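Tricorn protease (PDB 1K32) cleaves peptides as a serine protease of the S41 family, probably trimming oligopeptides released by the proteasome to shorter products. Local coordinates at residues 431-436 and 458-463; 357-362 and 379-384; 750-755 and 779-784. One frame throughout, in Å; residues are numbered along the deposited sequence.

Contact 1 (431-436 and 458-463); sequences NSRFIA and DMEGRK
Arg433 reaches two acidic residues of 458-463 and meets each differently. Its NE donates to Asp458 OD1 on the syn side at 3.2 Å, and a weak bond joins NH1 to OD2, to which Lys463 NZ also bridges. Glu460 instead lays its carboxylate over one guanidinium face, the planes 25° apart, OE2 3.0 Å from Arg433 NH2 but held by charge alone. With CG anti to the backbone N (chi1 176°) and the chain extended, Arg433 carries its guanidinium to both acids, its CG over the Phe434 ring. Cut back to an alanine, this position would probably leave Glu460 without its cation, Asp458 with only Lys463 among the cations described, and the ring without that cover. Asp458 OD1 also accepts from Glu460 N at 2.8 Å, opposite Arg433 NE across its plane; this bond makes an Asx turn. Met459 N donates to Arg433 O at 2.8 Å. More loosely, Ile435 CD1 meets Met459 SD at 4.2 Å, and both side chains touch Phe392 of strand 392-397, in the preceding blade. Arg462 and Lys463 both face Asp458, a G1 beta bulge in the turn from the third strand (451-458) to the fourth (463-466) of a four-stranded beta-propeller blade.

Contact 2 (357-362 and 379-384); sequences EGDFLG and GNVFAM
Asp359 OD1 is gripped by two groups: Val381 N donates to its anti lone pair at 2.8 Å, with an angle of 147° at the hydrogen, and Arg972 makes a salt bridge to the same oxygen. The other oxygen, OD2, pairs with Arg339, so the buried carboxylate is flanked by two arginines that would probably favour its charged form. With CG beside the backbone N (chi1 -73°), the acid reaches the neighbouring segment. Asp359 uses its backbone as well, its N donating to Gly379 O at 2.8 Å through a bent bond of 137°. Strands 358-365 and 381-386 belong to successive four-stranded blades of a beta-propeller, and Asp359 ties the third strand of one to the entry of the first strand of the next. Gly358 and Gly379 both hold backbone angles at which a CB would press on the preceding carbonyl oxygen. Val381 sets CG2 3.8 Å from Asp359 CB, covering the aliphatic base of the acid. Farther along, Leu361 CD2 meets Met384 CE at 4.1 Å, the side chains crossing nearly at a right angle; the flexible methionine bends at chi2 and chi3 to bring its methyl to the leucine where the strands diverge.

Contact 3 (750-755 and 779-784); sequences YVVAKA and YLIEDI
Strands 750-755 and 780-784 run antiparallel with a strong twist, 138° between their directions, and approach to 4.8 Å between axes. Two nearly straight backbone bonds join them where they are closest: Val752 N donates to Tyr779 O at 2.8 Å, and Ile781 N to Tyr750 O at 2.9 Å. Between these bonds Val751 and Leu780 form a non-hydrogen-bonded pair, their CA atoms 4.3 Å apart. The same two carbonyls receive CA-H contacts, Val751 CA lying 3.4 Å from Tyr779 O. Beyond this short region the strands splay apart.

The side chains divide between the two faces. On one, Leu780 brings its CD2 branch to 3.7 Å from Val751 CB; its CG stands beside the backbone N (chi1 -60°), which turns the branched end toward the valine. On the other, Val752 CG2 meets Ile781 CG1 at 4.1 Å, the two chains crossing obliquely. Beta-branched valine and isoleucine suit the extended backbone and provide compact apolar surfaces here. The two tyrosines carry their hydroxyls elsewhere, Tyr750 to Ile144 O and Tyr779 to Asp817.

Within the PDZ domain, strand 749-755 is flanked by 741-746, and a classic bulge at Ala753 and Lys754 faces Asp742. Ile781 packs on Phe743 of strand 741-746, on Leu811 of strand 806-812 and on Ile795 of helix 795-800, while Leu780 forms a backbone bond with Ser812 of strand 806-812.

Overall arrangement
Contacts 1 and 2 belong to one beta-propeller and follow each other along the chain, contact 2 joining two successive blades and contact 1 lying within the blade after them. Their centres are 22 Å apart and their nearest atoms about 10 Å; strand 392-397 bridges them, giving Phe392 to contact 1 and Val395 to contact 2. Contact 3, in the PDZ domain, lies on the opposite side of the chain's centre, with its centre 74 Å from that of contact 1 and 61 Å from that of contact 2. The S41 peptidase region follows the PDZ region in sequence, and Arg972 from it reaches back to Asp359, linking contact 2 to the catalytic part of the chain.

Contact 1 (431-436 and 458-463)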
ATOM      1  N   ASN A 431      24.441  30.543 -16.612  1.00 26.64           N
ATOM      2  CA  ASN A 431      24.507  31.520 -17.690  1.00 28.75           C
ATOM      3  C   ASN A 431      25.967  31.793 -18.078  1.00 29.87           C
ATOM      4  O   ASN A 431      26.258  32.732 -18.823  1.00 28.14           O
ATOM      5  CB  ASN A 431      23.807  32.829 -17.292  1.00 27.76           C
ATOM      6  CG  ASN A 431      24.450  33.501 -16.096  1.00 27.42           C
ATOM      7  OD1 ASN A 431      25.583  33.197 -15.733  1.00 25.25           O
ATOM      8  ND2 ASN A 431      23.727  34.433 -15.484  1.00 24.43           N
ATOM      9  N   SER A 432      26.872  30.965 -17.557  1.00 28.98           N
ATOM     10  CA  SER A 432      28.309  31.059 -17.850  1.00 28.87           C
ATOM     11  C   SER A 432      28.982  32.377 -17.480  1.00 27.83           C
ATOM     12  O   SER A 432      30.077  32.677 -17.956  1.00 29.20           O
ATOM     13  CB  SER A 432      28.545  30.775 -19.338  1.00 29.45           C
ATOM     14  OG  SER A 432      28.000  29.516 -19.707  1.00 31.68           O
ATOM     15  N   ARG A 433      28.350  33.159 -16.613  1.00 28.02           N
ATOM     16  CA  ARG A 433      28.921  34.444 -16.230  1.00 27.65           C
ATOM     17  C   ARG A 433      29.857  34.462 -15.011  1.00 26.75           C
ATOM     18  O   ARG A 433      30.813  35.244 -14.978  1.00 24.91           O
ATOM     19  CB  ARG A 433      27.802  35.462 -16.022  1.00 29.23           C
ATOM     20  CG  ARG A 433      28.308  36.796 -15.516  1.00 34.19           C
ATOM     21  CD  ARG A 433      27.330  37.915 -15.802  1.00 35.30           C
ATOM     22  NE  ARG A 433      27.771  39.155 -15.180  1.00 35.34           N
ATOM     23  CZ  ARG A 433      27.108  40.303 -15.255  1.00 36.21           C
ATOM     24  NH1 ARG A 433      27.584  41.385 -14.649  1.00 35.28           N
ATOM     25  NH2 ARG A 433      25.975  40.370 -15.941  1.00 35.36           N
ATOM     26  N   PHE A 434      29.593  33.612 -14.023  1.00 22.65           N
ATOM     27  CA  PHE A 434      30.413  33.588 -12.819  1.00 23.70           C
ATOM     28  C   PHE A 434      31.062  32.235 -12.538  1.00 23.56           C
ATOM     29  O   PHE A 434      30.539  31.174 -12.906  1.00 21.26           O
ATOM     30  CB  PHE A 434      29.581  33.969 -11.581  1.00 24.62           C
ATOM     31  CG  PHE A 434      28.657  35.130 -11.791  1.00 25.00           C
ATOM     32  CD1 PHE A 434      27.321  34.925 -12.109  1.00 26.37           C
ATOM     33  CD2 PHE A 434      29.117  36.437 -11.659  1.00 26.02           C
ATOM     34  CE1 PHE A 434      26.456  36.010 -12.290  1.00 26.87           C
ATOM     35  CE2 PHE A 434      28.256  37.522 -11.839  1.00 23.25           C
ATOM     36  CZ  PHE A 434      26.932  37.310 -12.153  1.00 24.88           C
ATOM     37  N   ILE A 435      32.201  32.294 -11.864  1.00 22.63           N
ATOM     38  CA  ILE A 435      32.930  31.101 -11.470  1.00 23.39           C
ATOM     39  C   ILE A 435      33.199  31.294  -9.981  1.00 23.35           C
ATOM     40  O   ILE A 435      33.879  32.238  -9.578  1.00 21.80           O
ATOM     41  CB  ILE A 435      34.265  30.967 -12.258  1.00 25.99           C
ATOM     42  CG1 ILE A 435      33.974  30.946 -13.768  1.00 26.70           C
ATOM     43  CG2 ILE A 435      35.005  29.694 -11.840  1.00 24.59           C
ATOM     44  CD1 ILE A 435      35.203  30.859 -14.658  1.00 24.59           C
ATOM     45  N   ALA A 436      32.627  30.424  -9.159  1.00 22.23           N
ATOM     46  CA  ALA A 436      32.830  30.508  -7.718  1.00 21.52           C
ATOM     47  C   ALA A 436      33.762  29.373  -7.340  1.00 20.89           C
ATOM     48  O   ALA A 436      33.612  28.255  -7.832  1.00 20.25           O
ATOM     49  CB  ALA A 436      31.498  30.367  -6.983  1.00 23.53           C
ATOM     50  N   ASP A 458      33.864  37.215 -12.045  1.00 22.66           N
ATOM     51  CA  ASP A 458      32.869  37.693 -13.000  1.00 26.77           C
ATOM     52  C   ASP A 458      33.526  37.781 -14.377  1.00 28.15           C
ATOM     53  O   ASP A 458      34.408  38.624 -14.600  1.00 26.77           O
ATOM     54  CB  ASP A 458      32.351  39.082 -12.597  1.00 28.37           C
ATOM     55  CG  ASP A 458      31.156  39.547 -13.446  1.00 31.79           C
ATOM     56  OD1 ASP A 458      30.961  39.042 -14.571  1.00 32.58           O
ATOM     57  OD2 ASP A 458      30.411  40.439 -12.986  1.00 34.26           O
ATOM     58  N   MET A 459      33.095  36.907 -15.285  1.00 29.75           N
ATOM     59  CA  MET A 459      33.614  36.874 -16.652  1.00 33.69           C
ATOM     60  C   MET A 459      33.444  38.238 -17.330  1.00 36.10           C
ATOM     61  O   MET A 459      34.243  38.616 -18.189  1.00 35.08           O
ATOM     62  CB  MET A 459      32.891  35.800 -17.472  1.00 33.75           C
ATOM     63  CG  MET A 459      33.215  34.368 -17.076  1.00 36.66           C
ATOM     64  SD  MET A 459      34.859  33.833 -17.591  1.00 40.02           S
ATOM     65  CE  MET A 459      34.513  33.227 -19.209  1.00 37.42           C
ATOM     66  N   GLU A 460      32.391  38.963 -16.958  1.00 38.46           N
ATOM     67  CA  GLU A 460      32.145  40.292 -17.517  1.00 40.83           C
ATOM     68  C   GLU A 460      32.841  41.305 -16.626  1.00 40.19           C
ATOM     69  O   GLU A 460      32.321  41.692 -15.582  1.00 40.91           O
ATOM     70  CB  GLU A 460      30.645  40.594 -17.573  1.00 41.21           C
ATOM     71  CG  GLU A 460      29.880  39.697 -18.522  1.00 44.83           C
ATOM     72  CD  GLU A 460      28.425  40.097 -18.678  1.00 46.64           C
ATOM     73  OE1 GLU A 460      27.702  39.395 -19.415  1.00 49.65           O
ATOM     74  OE2 GLU A 460      28.000  41.107 -18.077  1.00 48.13           O
ATOM     75  N   GLY A 461      34.023  41.736 -17.042  1.00 40.97           N
ATOM     76  CA  GLY A 461      34.771  42.689 -16.243  1.00 41.86           C
ATOM     77  C   GLY A 461      36.035  42.027 -15.742  1.00 41.88           C
ATOM     78  O   GLY A 461      37.022  42.691 -15.412  1.00 42.28           O
ATOM     79  N   ARG A 462      35.998  40.701 -15.682  1.00 41.86           N
ATOM     80  CA  ARG A 462      37.147  39.929 -15.244  1.00 41.22           C
ATOM     81  C   ARG A 462      37.660  40.367 -13.876  1.00 39.14           C
ATOM     82  O   ARG A 462      38.858  40.556 -13.683  1.00 38.95           O
ATOM     83  CB  ARG A 462      38.249  40.050 -16.291  1.00 43.57           C
ATOM     84  CG  ARG A 462      37.870  39.389 -17.613  1.00 48.19           C
ATOM     85  CD  ARG A 462      38.369  40.180 -18.818  1.00 51.12           C
ATOM     86  NE  ARG A 462      39.821  40.328 -18.826  1.00 53.18           N
ATOM     87  CZ  ARG A 462      40.492  41.029 -19.735  1.00 54.34           C
ATOM     88  NH1 ARG A 462      41.815  41.113 -19.668  1.00 54.53           N
ATOM     89  NH2 ARG A 462      39.840  41.651 -20.709  1.00 54.72           N
ATOM     90  N   LYS A 463      36.747  40.537 -12.932  1.00 35.82           N
ATOM     91  CA  LYS A 463      37.128  40.940 -11.591  1.00 34.89           C
ATOM     92  C   LYS A 463      36.746  39.858 -10.589  1.00 31.83           C
ATOM     93  O   LYS A 463      35.802  39.092 -10.810  1.00 28.39           O
ATOM     94  CB  LYS A 463      36.481  42.283 -11.234  1.00 37.30           C
ATOM     95  CG  LYS A 463      35.034  42.422 -11.657  1.00 42.83           C
ATOM     96  CD  LYS A 463      34.595  43.889 -11.686  1.00 46.80           C
ATOM     97  CE  LYS A 463      33.088  44.027 -11.934  1.00 48.45           C
ATOM     98  NZ  LYS A 463      32.630  43.223 -13.108  1.00 49.82           N
TER

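Contact 2 (357-362 and 379-384)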
ATOM      1  N   GLU A 357      55.353  15.731 -21.084  1.00 30.22           N
ATOM      2  CA  GLU A 357      55.551  17.184 -21.019  1.00 31.61           C
ATOM      3  C   GLU A 357      54.575  17.912 -20.097  1.00 28.85           C
ATOM      4  O   GLU A 357      54.861  19.000 -19.632  1.00 27.59           O
ATOM      5  CB  GLU A 357      55.470  17.802 -22.421  1.00 32.76           C
ATOM      6  CG  GLU A 357      56.517  17.268 -23.382  1.00 38.63           C
ATOM      7  CD  GLU A 357      57.927  17.489 -22.874  1.00 43.85           C
ATOM      8  OE1 GLU A 357      58.873  16.896 -23.437  1.00 46.65           O
ATOM      9  OE2 GLU A 357      58.095  18.265 -21.908  1.00 47.54           O
ATOM     10  N   GLY A 358      53.421  17.309 -19.838  1.00 28.50           N
ATOM     11  CA  GLY A 358      52.447  17.949 -18.971  1.00 27.33           C
ATOM     12  C   GLY A 358      51.038  17.585 -19.373  1.00 24.10           C
ATOM     13  O   GLY A 358      50.841  16.620 -20.099  1.00 26.60           O
ATOM     14  N   ASP A 359      50.054  18.356 -18.925  1.00 23.86           N
ATOM     15  CA  ASP A 359      48.664  18.049 -19.244  1.00 23.98           C
ATOM     16  C   ASP A 359      48.105  19.040 -20.248  1.00 25.05           C
ATOM     17  O   ASP A 359      48.428  20.230 -20.205  1.00 24.85           O
ATOM     18  CB  ASP A 359      47.823  18.046 -17.963  1.00 22.70           C
ATOM     19  CG  ASP A 359      48.091  16.820 -17.078  1.00 24.46           C
ATOM     20  OD1 ASP A 359      47.814  16.903 -15.866  1.00 24.62           O
ATOM     21  OD2 ASP A 359      48.564  15.779 -17.584  1.00 21.15           O
ATOM     22  N   PHE A 360      47.273  18.544 -21.155  1.00 25.17           N
ATOM     23  CA  PHE A 360      46.688  19.381 -22.195  1.00 27.35           C
ATOM     24  C   PHE A 360      45.185  19.170 -22.295  1.00 28.08           C
ATOM     25  O   PHE A 360      44.668  18.138 -21.880  1.00 29.50           O
ATOM     26  CB  PHE A 360      47.348  19.071 -23.553  1.00 26.66           C
ATOM     27  CG  PHE A 360      48.846  19.215 -23.547  1.00 25.56           C
ATOM     28  CD1 PHE A 360      49.657  18.201 -23.026  1.00 26.66           C
ATOM     29  CD2 PHE A 360      49.452  20.379 -24.022  1.00 25.89           C
ATOM     30  CE1 PHE A 360      51.049  18.345 -22.975  1.00 25.57           C
ATOM     31  CE2 PHE A 360      50.841  20.533 -23.977  1.00 21.91           C
ATOM     32  CZ  PHE A 360      51.640  19.514 -23.452  1.00 24.29           C
ATOM     33  N   LEU A 361      44.484  20.159 -22.841  1.00 28.12           N
ATOM     34  CA  LEU A 361      43.042  20.074 -23.018  1.00 27.97           C
ATOM     35  C   LEU A 361      42.726  19.632 -24.444  1.00 30.14           C
ATOM     36  O   LEU A 361      43.421  19.986 -25.406  1.00 30.02           O
ATOM     37  CB  LEU A 361      42.384  21.429 -22.733  1.00 29.35           C
ATOM     38  CG  LEU A 361      40.857  21.587 -22.631  1.00 31.87           C
ATOM     39  CD1 LEU A 361      40.211  21.452 -24.000  1.00 34.79           C
ATOM     40  CD2 LEU A 361      40.297  20.565 -21.665  1.00 30.87           C
ATOM     41  N   GLY A 362      41.670  18.841 -24.568  1.00 29.78           N
ATOM     42  CA  GLY A 362      41.254  18.360 -25.866  1.00 30.64           C
ATOM     43  C   GLY A 362      39.745  18.270 -25.900  1.00 31.02           C
ATOM     44  O   GLY A 362      39.086  18.341 -24.865  1.00 29.73           O
ATOM     45  N   GLY A 379      50.138  22.402 -17.271  1.00 30.57           N
ATOM     46  CA  GLY A 379      50.834  21.956 -16.078  1.00 28.19           C
ATOM     47  C   GLY A 379      50.264  20.613 -15.662  1.00 28.17           C
ATOM     48  O   GLY A 379      49.836  19.827 -16.511  1.00 27.74           O
ATOM     49  N   ASN A 380      50.270  20.333 -14.363  1.00 27.09           N
ATOM     50  CA  ASN A 380      49.715  19.082 -13.861  1.00 24.40           C
ATOM     51  C   ASN A 380      48.316  19.420 -13.323  1.00 23.08           C
ATOM     52  O   ASN A 380      48.158  19.992 -12.242  1.00 22.04           O
ATOM     53  CB  ASN A 380      50.615  18.487 -12.763  1.00 24.90           C
ATOM     54  CG  ASN A 380      52.055  18.246 -13.235  1.00 25.06           C
ATOM     55  OD1 ASN A 380      52.288  17.770 -14.345  1.00 24.10           O
ATOM     56  ND2 ASN A 380      53.021  18.562 -12.379  1.00 22.19           N
ATOM     57  N   VAL A 381      47.311  19.077 -14.119  1.00 22.43           N
ATOM     58  CA  VAL A 381      45.906  19.345 -13.816  1.00 21.66           C
ATOM     59  C   VAL A 381      45.277  18.334 -12.853  1.00 21.75           C
ATOM     60  O   VAL A 381      45.488  17.123 -12.975  1.00 21.18           O
ATOM     61  CB  VAL A 381      45.092  19.378 -15.137  1.00 21.69           C
ATOM     62  CG1 VAL A 381      43.599  19.564 -14.850  1.00 21.75           C
ATOM     63  CG2 VAL A 381      45.612  20.520 -16.033  1.00 21.35           C
ATOM     64  N   PHE A 382      44.516  18.835 -11.888  1.00 20.62           N
ATOM     65  CA  PHE A 382      43.852  17.954 -10.929  1.00 22.49           C
ATOM     66  C   PHE A 382      42.347  18.142 -10.853  1.00 22.79           C
ATOM     67  O   PHE A 382      41.674  17.473 -10.066  1.00 23.54           O
ATOM     68  CB  PHE A 382      44.473  18.109  -9.539  1.00 20.69           C
ATOM     69  CG  PHE A 382      45.816  17.460  -9.421  1.00 23.50           C
ATOM     70  CD1 PHE A 382      46.965  18.124  -9.839  1.00 24.36           C
ATOM     71  CD2 PHE A 382      45.927  16.148  -8.971  1.00 24.40           C
ATOM     72  CE1 PHE A 382      48.202  17.498  -9.818  1.00 24.00           C
ATOM     73  CE2 PHE A 382      47.159  15.511  -8.946  1.00 26.19           C
ATOM     74  CZ  PHE A 382      48.304  16.192  -9.374  1.00 26.65           C
ATOM     75  N   ALA A 383      41.821  19.040 -11.680  1.00 21.30           N
ATOM     76  CA  ALA A 383      40.386  19.308 -11.724  1.00 22.58           C
ATOM     77  C   ALA A 383      40.027  20.008 -13.030  1.00 23.49           C
ATOM     78  O   ALA A 383      40.769  20.863 -13.515  1.00 21.22           O
ATOM     79  CB  ALA A 383      39.960  20.186 -10.526  1.00 20.81           C
ATOM     80  N   MET A 384      38.885  19.641 -13.596  1.00 25.07           N
ATOM     81  CA  MET A 384      38.436  20.255 -14.836  1.00 25.45           C
ATOM     82  C   MET A 384      36.913  20.240 -14.947  1.00 25.57           C
ATOM     83  O   MET A 384      36.260  19.261 -14.601  1.00 25.03           O
ATOM     84  CB  MET A 384      39.059  19.543 -16.034  1.00 26.01           C
ATOM     85  CG  MET A 384      38.810  20.228 -17.363  1.00 28.86           C
ATOM     86  SD  MET A 384      37.339  19.601 -18.160  1.00 32.54           S
ATOM     87  CE  MET A 384      38.021  18.271 -19.145  1.00 30.61           C
TER

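Contact 3 (750-755 and 779-784)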
ATOM      1  N   TYR A 750      50.060 -32.344  18.050  1.00 25.39           N
ATOM      2  CA  TYR A 750      50.356 -30.932  18.194  1.00 24.53           C
ATOM      3  C   TYR A 750      49.783 -30.516  19.534  1.00 25.38           C
ATOM      4  O   TYR A 750      48.627 -30.835  19.842  1.00 26.10           O
ATOM      5  CB  TYR A 750      49.669 -30.080  17.123  1.00 23.18           C
ATOM      6  CG  TYR A 750      50.314 -30.089  15.762  1.00 22.30           C
ATOM      7  CD1 TYR A 750      49.724 -30.774  14.701  1.00 20.16           C
ATOM      8  CD2 TYR A 750      51.497 -29.384  15.522  1.00 21.53           C
ATOM      9  CE1 TYR A 750      50.283 -30.760  13.441  1.00 20.40           C
ATOM     10  CE2 TYR A 750      52.068 -29.360  14.250  1.00 20.56           C
ATOM     11  CZ  TYR A 750      51.450 -30.049  13.216  1.00 20.09           C
ATOM     12  OH  TYR A 750      51.961 -30.009  11.948  1.00 20.41           O
ATOM     13  N   VAL A 751      50.586 -29.816  20.330  1.00 24.60           N
ATOM     14  CA  VAL A 751      50.131 -29.307  21.616  1.00 26.31           C
ATOM     15  C   VAL A 751      50.058 -27.782  21.493  1.00 27.51           C
ATOM     16  O   VAL A 751      50.887 -27.166  20.809  1.00 28.73           O
ATOM     17  CB  VAL A 751      51.114 -29.664  22.754  1.00 27.17           C
ATOM     18  CG1 VAL A 751      52.483 -29.075  22.467  1.00 29.22           C
ATOM     19  CG2 VAL A 751      50.596 -29.130  24.083  1.00 27.28           C
ATOM     20  N   VAL A 752      49.059 -27.174  22.122  1.00 28.07           N
ATOM     21  CA  VAL A 752      48.940 -25.721  22.094  1.00 27.84           C
ATOM     22  C   VAL A 752      50.008 -25.192  23.045  1.00 27.88           C
ATOM     23  O   VAL A 752      49.836 -25.216  24.263  1.00 27.28           O
ATOM     24  CB  VAL A 752      47.555 -25.257  22.574  1.00 27.29           C
ATOM     25  CG1 VAL A 752      47.504 -23.728  22.625  1.00 26.94           C
ATOM     26  CG2 VAL A 752      46.488 -25.788  21.643  1.00 28.88           C
ATOM     27  N   ALA A 753      51.117 -24.732  22.477  1.00 27.99           N
ATOM     28  CA  ALA A 753      52.232 -24.229  23.272  1.00 28.90           C
ATOM     29  C   ALA A 753      51.887 -22.929  23.966  1.00 30.98           C
ATOM     30  O   ALA A 753      52.391 -22.650  25.055  1.00 31.50           O
ATOM     31  CB  ALA A 753      53.457 -24.035  22.387  1.00 28.70           C
ATOM     32  N   LYS A 754      51.040 -22.125  23.328  1.00 30.37           N
ATOM     33  CA  LYS A 754      50.631 -20.856  23.904  1.00 29.79           C
ATOM     34  C   LYS A 754      49.330 -20.362  23.292  1.00 28.92           C
ATOM     35  O   LYS A 754      49.115 -20.489  22.091  1.00 29.05           O
ATOM     36  CB  LYS A 754      51.724 -19.809  23.707  1.00 30.76           C
ATOM     37  CG  LYS A 754      51.369 -18.464  24.314  1.00 34.75           C
ATOM     38  CD  LYS A 754      52.495 -17.463  24.135  1.00 36.68           C
ATOM     39  CE  LYS A 754      52.129 -16.134  24.757  1.00 38.73           C
ATOM     40  NZ  LYS A 754      53.246 -15.169  24.618  1.00 42.64           N
ATOM     41  N   ALA A 755      48.460 -19.815  24.137  1.00 27.06           N
ATOM     42  CA  ALA A 755      47.176 -19.281  23.705  1.00 26.53           C
ATOM     43  C   ALA A 755      47.213 -17.794  24.052  1.00 25.96           C
ATOM     44  O   ALA A 755      47.466 -17.424  25.193  1.00 26.14           O
ATOM     45  CB  ALA A 755      46.042 -19.988  24.431  1.00 25.04           C
ATOM     46  N   TYR A 779      46.691 -28.074  25.979  1.00 30.60           N
ATOM     47  CA  TYR A 779      45.800 -29.016  25.313  1.00 32.50           C
ATOM     48  C   TYR A 779      46.402 -29.581  24.031  1.00 33.18           C
ATOM     49  O   TYR A 779      47.199 -28.926  23.356  1.00 31.65           O
ATOM     50  CB  TYR A 779      44.466 -28.341  24.973  1.00 34.08           C
ATOM     51  CG  TYR A 779      43.480 -28.290  26.116  1.00 35.01           C
ATOM     52  CD1 TYR A 779      42.547 -29.312  26.307  1.00 36.14           C
ATOM     53  CD2 TYR A 779      43.495 -27.237  27.020  1.00 36.02           C
ATOM     54  CE1 TYR A 779      41.656 -29.281  27.379  1.00 36.31           C
ATOM     55  CE2 TYR A 779      42.608 -27.195  28.098  1.00 37.22           C
ATOM     56  CZ  TYR A 779      41.694 -28.219  28.270  1.00 37.43           C
ATOM     57  OH  TYR A 779      40.833 -28.175  29.338  1.00 38.18           O
ATOM     58  N   LEU A 780      46.013 -30.808  23.705  1.00 33.22           N
ATOM     59  CA  LEU A 780      46.467 -31.457  22.486  1.00 34.28           C
ATOM     60  C   LEU A 780      45.353 -31.307  21.467  1.00 34.32           C
ATOM     61  O   LEU A 780      44.181 -31.483  21.796  1.00 31.95           O
ATOM     62  CB  LEU A 780      46.716 -32.952  22.711  1.00 36.10           C
ATOM     63  CG  LEU A 780      47.751 -33.381  23.742  1.00 35.26           C
ATOM     64  CD1 LEU A 780      47.880 -34.904  23.711  1.00 37.50           C
ATOM     65  CD2 LEU A 780      49.079 -32.725  23.427  1.00 36.04           C
ATOM     66  N   ILE A 781      45.711 -30.969  20.235  1.00 34.57           N
ATOM     67  CA  ILE A 781      44.717 -30.836  19.182  1.00 35.42           C
ATOM     68  C   ILE A 781      44.616 -32.202  18.507  1.00 35.52           C
ATOM     69  O   ILE A 781      45.588 -32.718  17.978  1.00 36.38           O
ATOM     70  CB  ILE A 781      45.126 -29.730  18.186  1.00 35.30           C
ATOM     71  CG1 ILE A 781      45.007 -28.377  18.889  1.00 35.22           C
ATOM     72  CG2 ILE A 781      44.249 -29.767  16.939  1.00 34.38           C
ATOM     73  CD1 ILE A 781      45.054 -27.185  17.967  1.00 39.02           C
ATOM     74  N   GLU A 782      43.435 -32.800  18.558  1.00 36.86           N
ATOM     75  CA  GLU A 782      43.225 -34.123  17.978  1.00 37.58           C
ATOM     76  C   GLU A 782      42.877 -34.070  16.501  1.00 36.87           C
ATOM     77  O   GLU A 782      43.412 -34.836  15.697  1.00 35.91           O
ATOM     78  CB  GLU A 782      42.100 -34.849  18.724  1.00 40.71           C
ATOM     79  CG  GLU A 782      42.377 -35.099  20.194  1.00 43.79           C
ATOM     80  CD  GLU A 782      43.418 -36.170  20.406  1.00 46.12           C
ATOM     81  OE1 GLU A 782      43.808 -36.406  21.567  1.00 47.29           O
ATOM     82  OE2 GLU A 782      43.846 -36.783  19.407  1.00 47.85           O
ATOM     83  N   ASP A 783      41.965 -33.171  16.148  1.00 34.13           N
ATOM     84  CA  ASP A 783      41.531 -33.044  14.767  1.00 33.01           C
ATOM     85  C   ASP A 783      40.741 -31.776  14.503  1.00 29.61           C
ATOM     86  O   ASP A 783      40.271 -31.106  15.419  1.00 27.78           O
ATOM     87  CB  ASP A 783      40.684 -34.258  14.365  1.00 34.73           C
ATOM     88  CG  ASP A 783      39.651 -34.621  15.414  1.00 36.51           C
ATOM     89  OD1 ASP A 783      39.981 -35.410  16.327  1.00 38.44           O
ATOM     90  OD2 ASP A 783      38.515 -34.110  15.338  1.00 37.67           O
ATOM     91  N   ILE A 784      40.588 -31.473  13.225  1.00 28.25           N
ATOM     92  CA  ILE A 784      39.876 -30.292  12.783  1.00 27.40           C
ATOM     93  C   ILE A 784      38.943 -30.728  11.664  1.00 28.59           C
ATOM     94  O   ILE A 784      39.389 -31.292  10.663  1.00 28.22           O
ATOM     95  CB  ILE A 784      40.888 -29.239  12.293  1.00 28.16           C
ATOM     96  CG1 ILE A 784      41.835 -28.886  13.454  1.00 27.28           C
ATOM     97  CG2 ILE A 784      40.166 -28.010  11.764  1.00 26.21           C
ATOM     98  CD1 ILE A 784      42.984 -27.956  13.096  1.00 25.86           C
TER